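Ribonucleoside-diphosphate reductase subunit beta (Bacillus halodurans C-125, PDB 2RCC) probably serves as the di-iron small subunit of a class I ribonucleotide reductase, which makes deoxyribonucleotides for DNA synthesis. Local coordinates at residues A[51-56]-A[213-218]. Numbering follows the deposited sequence.
Sequences NFWTPF and INYINR
The indole of W53 lies against helix 207-237, carried there from the loop that follows helix 41-50. Its side chain takes the crowded first torsion, with CG between the backbone N and the carbonyl carbon (chi1 65°). One face of the indole receives Y215: Y215 CB sits 3.5 Å from the centroid of the W53 five-membered ring, almost on the ring normal, a CH-pi contact, and approaches W53 CE2 to 3.4 Å. The phenol ring then crosses the indole obliquely, the two planes 52° apart. Further along, I216 CG1 meets CZ2 of W53 at 3.8 Å, while W53 NE1 donates a hydrogen bond to D219, one residue beyond the segment on the same helix. R218, extended to CD and bent at chi3, turns its guanidinium toward the loop, where it stacks against the side-chain amide of N51, the planes 12° apart and N51 CG 3.7 Å from R218 NE. The guanidinium presents its edge to W53 CD1, 3.7 Å from R218 NH1. An alanine in place of W53 would probably loosen the loop from the helix, since the CH-pi contact, the I216 packing and the D219 bond would all go. W53 also touches S125 of helix 106-133 and approaches H122, a probable iron ligand, and I216 borders Y126, the probable radical-site tyrosine; F52 stacks on F52 of the second subunit, so the loop lies between its own chain's ferritin-like helical bundle and that subunit.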
loop_
_atom_site.group_PDB
_atom_site.type_symbol
_atom_site.label_atom_id
_atom_site.label_comp_id
_atom_site.label_asym_id
_atom_site.label_seq_id
_atom_site.Cartn_x
_atom_site.Cartn_y
_atom_site.Cartn_z
ATOM N N ASN A 51 -6.875 -6.876 -11.090
ATOM C CA ASN A 51 -7.964 -5.938 -11.130
ATOM C C ASN A 51 -7.554 -4.462 -11.155
ATOM O O ASN A 51 -8.399 -3.614 -10.850
ATOM C CB ASN A 51 -8.807 -6.137 -9.859
ATOM C CG ASN A 51 -9.665 -7.365 -9.907
ATOM O OD1 ASN A 51 -9.753 -8.061 -10.931
ATOM N ND2 ASN A 51 -10.358 -7.617 -8.784
ATOM N N PHE A 52 -6.299 -4.126 -11.478
ATOM C CA PHE A 52 -5.860 -2.728 -11.440
ATOM C C PHE A 52 -6.743 -1.856 -12.342
ATOM O O PHE A 52 -7.066 -2.254 -13.454
ATOM C CB PHE A 52 -4.403 -2.592 -11.882
ATOM C CG PHE A 52 -3.873 -1.187 -11.777
ATOM C CD1 PHE A 52 -3.431 -0.699 -10.557
ATOM C CD2 PHE A 52 -3.844 -0.345 -12.884
ATOM C CE1 PHE A 52 -2.935 0.608 -10.457
ATOM C CE2 PHE A 52 -3.367 0.960 -12.777
ATOM C CZ PHE A 52 -2.930 1.433 -11.553
ATOM N N TRP A 53 -7.115 -0.673 -11.850
ATOM C CA TRP A 53 -7.875 0.305 -12.628
ATOM C C TRP A 53 -7.597 1.687 -12.047
ATOM O O TRP A 53 -7.171 1.802 -10.907
ATOM C CB TRP A 53 -9.409 0.009 -12.604
ATOM C CG TRP A 53 -10.024 0.152 -11.261
ATOM C CD1 TRP A 53 -10.069 -0.803 -10.296
ATOM C CD2 TRP A 53 -10.619 1.330 -10.678
ATOM N NE1 TRP A 53 -10.643 -0.305 -9.164
ATOM C CE2 TRP A 53 -10.997 0.995 -9.365
ATOM C CE3 TRP A 53 -10.881 2.626 -11.141
ATOM C CZ2 TRP A 53 -11.630 1.882 -8.528
ATOM C CZ3 TRP A 53 -11.530 3.522 -10.284
ATOM C CH2 TRP A 53 -11.860 3.147 -8.992
ATOM N N THR A 54 -7.793 2.728 -12.841
ATOM C CA THR A 54 -7.714 4.084 -12.323
ATOM C C THR A 54 -8.870 4.856 -12.928
ATOM O O THR A 54 -9.369 4.507 -13.985
ATOM C CB THR A 54 -6.365 4.860 -12.623
ATOM O OG1 THR A 54 -6.372 5.371 -13.950
ATOM C CG2 THR A 54 -5.148 3.980 -12.337
ATOM N N PRO A 55 -9.298 5.917 -12.266
ATOM C CA PRO A 55 -10.403 6.683 -12.880
ATOM C C PRO A 55 -10.074 7.366 -14.207
ATOM O O PRO A 55 -10.975 7.688 -14.950
ATOM C CB PRO A 55 -10.745 7.704 -11.798
ATOM C CG PRO A 55 -9.512 7.825 -10.997
ATOM C CD PRO A 55 -8.892 6.478 -10.968
ATOM N N PHE A 56 -8.792 7.511 -14.538
ATOM C CA PHE A 56 -8.384 8.165 -15.753
ATOM C C PHE A 56 -8.690 7.383 -17.025
ATOM O O PHE A 56 -8.620 7.956 -18.095
ATOM C CB PHE A 56 -6.885 8.558 -15.683
ATOM C CG PHE A 56 -6.574 9.468 -14.526
ATOM C CD1 PHE A 56 -6.934 10.800 -14.563
ATOM C CD2 PHE A 56 -5.987 8.975 -13.364
ATOM C CE1 PHE A 56 -6.678 11.654 -13.474
ATOM C CE2 PHE A 56 -5.729 9.817 -12.282
ATOM C CZ PHE A 56 -6.076 11.168 -12.346
ATOM N N ILE A 213 -18.069 3.054 -9.603
ATOM C CA ILE A 213 -18.655 2.530 -8.361
ATOM C C ILE A 213 -18.525 0.999 -8.299
ATOM O O ILE A 213 -18.200 0.438 -7.253
ATOM C CB ILE A 213 -20.161 2.910 -8.208
ATOM C CG1 ILE A 213 -20.341 4.423 -8.039
ATOM C CG2 ILE A 213 -20.801 2.206 -7.013
ATOM C CD1 ILE A 213 -19.778 5.019 -6.752
ATOM N N ASN A 214 -18.782 0.338 -9.418
ATOM C CA ASN A 214 -18.691 -1.100 -9.504
ATOM C C ASN A 214 -17.251 -1.585 -9.362
ATOM O O ASN A 214 -17.028 -2.600 -8.724
ATOM C CB ASN A 214 -19.310 -1.577 -10.802
ATOM C CG ASN A 214 -19.661 -3.055 -10.784
ATOM O OD1 ASN A 214 -19.240 -3.794 -11.659
ATOM N ND2 ASN A 214 -20.408 -3.495 -9.765
ATOM N N TYR A 215 -16.278 -0.866 -9.948
ATOM C CA TYR A 215 -14.857 -1.192 -9.712
ATOM C C TYR A 215 -14.501 -1.040 -8.237
ATOM O O TYR A 215 -13.819 -1.920 -7.686
ATOM C CB TYR A 215 -13.933 -0.365 -10.553
ATOM C CG TYR A 215 -14.038 -0.576 -12.067
ATOM C CD1 TYR A 215 -14.673 -1.686 -12.631
ATOM C CD2 TYR A 215 -13.416 0.313 -12.922
ATOM C CE1 TYR A 215 -14.715 -1.851 -14.024
ATOM C CE2 TYR A 215 -13.442 0.140 -14.282
ATOM C CZ TYR A 215 -14.090 -0.941 -14.823
ATOM O OH TYR A 215 -14.109 -1.111 -16.194
ATOM N N ILE A 216 -14.956 0.049 -7.621
ATOM C CA ILE A 216 -14.757 0.258 -6.180
ATOM C C ILE A 216 -15.380 -0.886 -5.357
ATOM O O ILE A 216 -14.723 -1.475 -4.483
ATOM C CB ILE A 216 -15.332 1.604 -5.685
ATOM C CG1 ILE A 216 -14.551 2.790 -6.270
ATOM C CG2 ILE A 216 -15.361 1.660 -4.106
ATOM C CD1 ILE A 216 -15.212 4.191 -6.154
ATOM N N ASN A 217 -16.628 -1.212 -5.679
ATOM C CA ASN A 217 -17.399 -2.242 -4.979
ATOM C C ASN A 217 -16.727 -3.639 -5.154
ATOM O O ASN A 217 -16.717 -4.426 -4.211
ATOM C CB ASN A 217 -18.861 -2.184 -5.484
ATOM C CG ASN A 217 -19.909 -2.698 -4.487
ATOM O OD1 ASN A 217 -19.656 -2.953 -3.310
ATOM N ND2 ASN A 217 -21.140 -2.780 -4.981
ATOM N N ARG A 218 -16.156 -3.922 -6.336
ATOM C CA ARG A 218 -15.410 -5.160 -6.614
ATOM C C ARG A 218 -14.152 -5.246 -5.704
ATOM O O ARG A 218 -13.855 -6.286 -5.110
ATOM C CB ARG A 218 -14.983 -5.244 -8.087
ATOM C CG ARG A 218 -13.892 -6.308 -8.399
ATOM C CD ARG A 218 -13.576 -6.566 -9.890
ATOM N NE ARG A 218 -12.827 -5.651 -10.806
ATOM C CZ ARG A 218 -12.123 -4.515 -10.584
ATOM N NH1 ARG A 218 -11.923 -3.909 -9.383
ATOM N NH2 ARG A 218 -11.590 -3.945 -11.672
#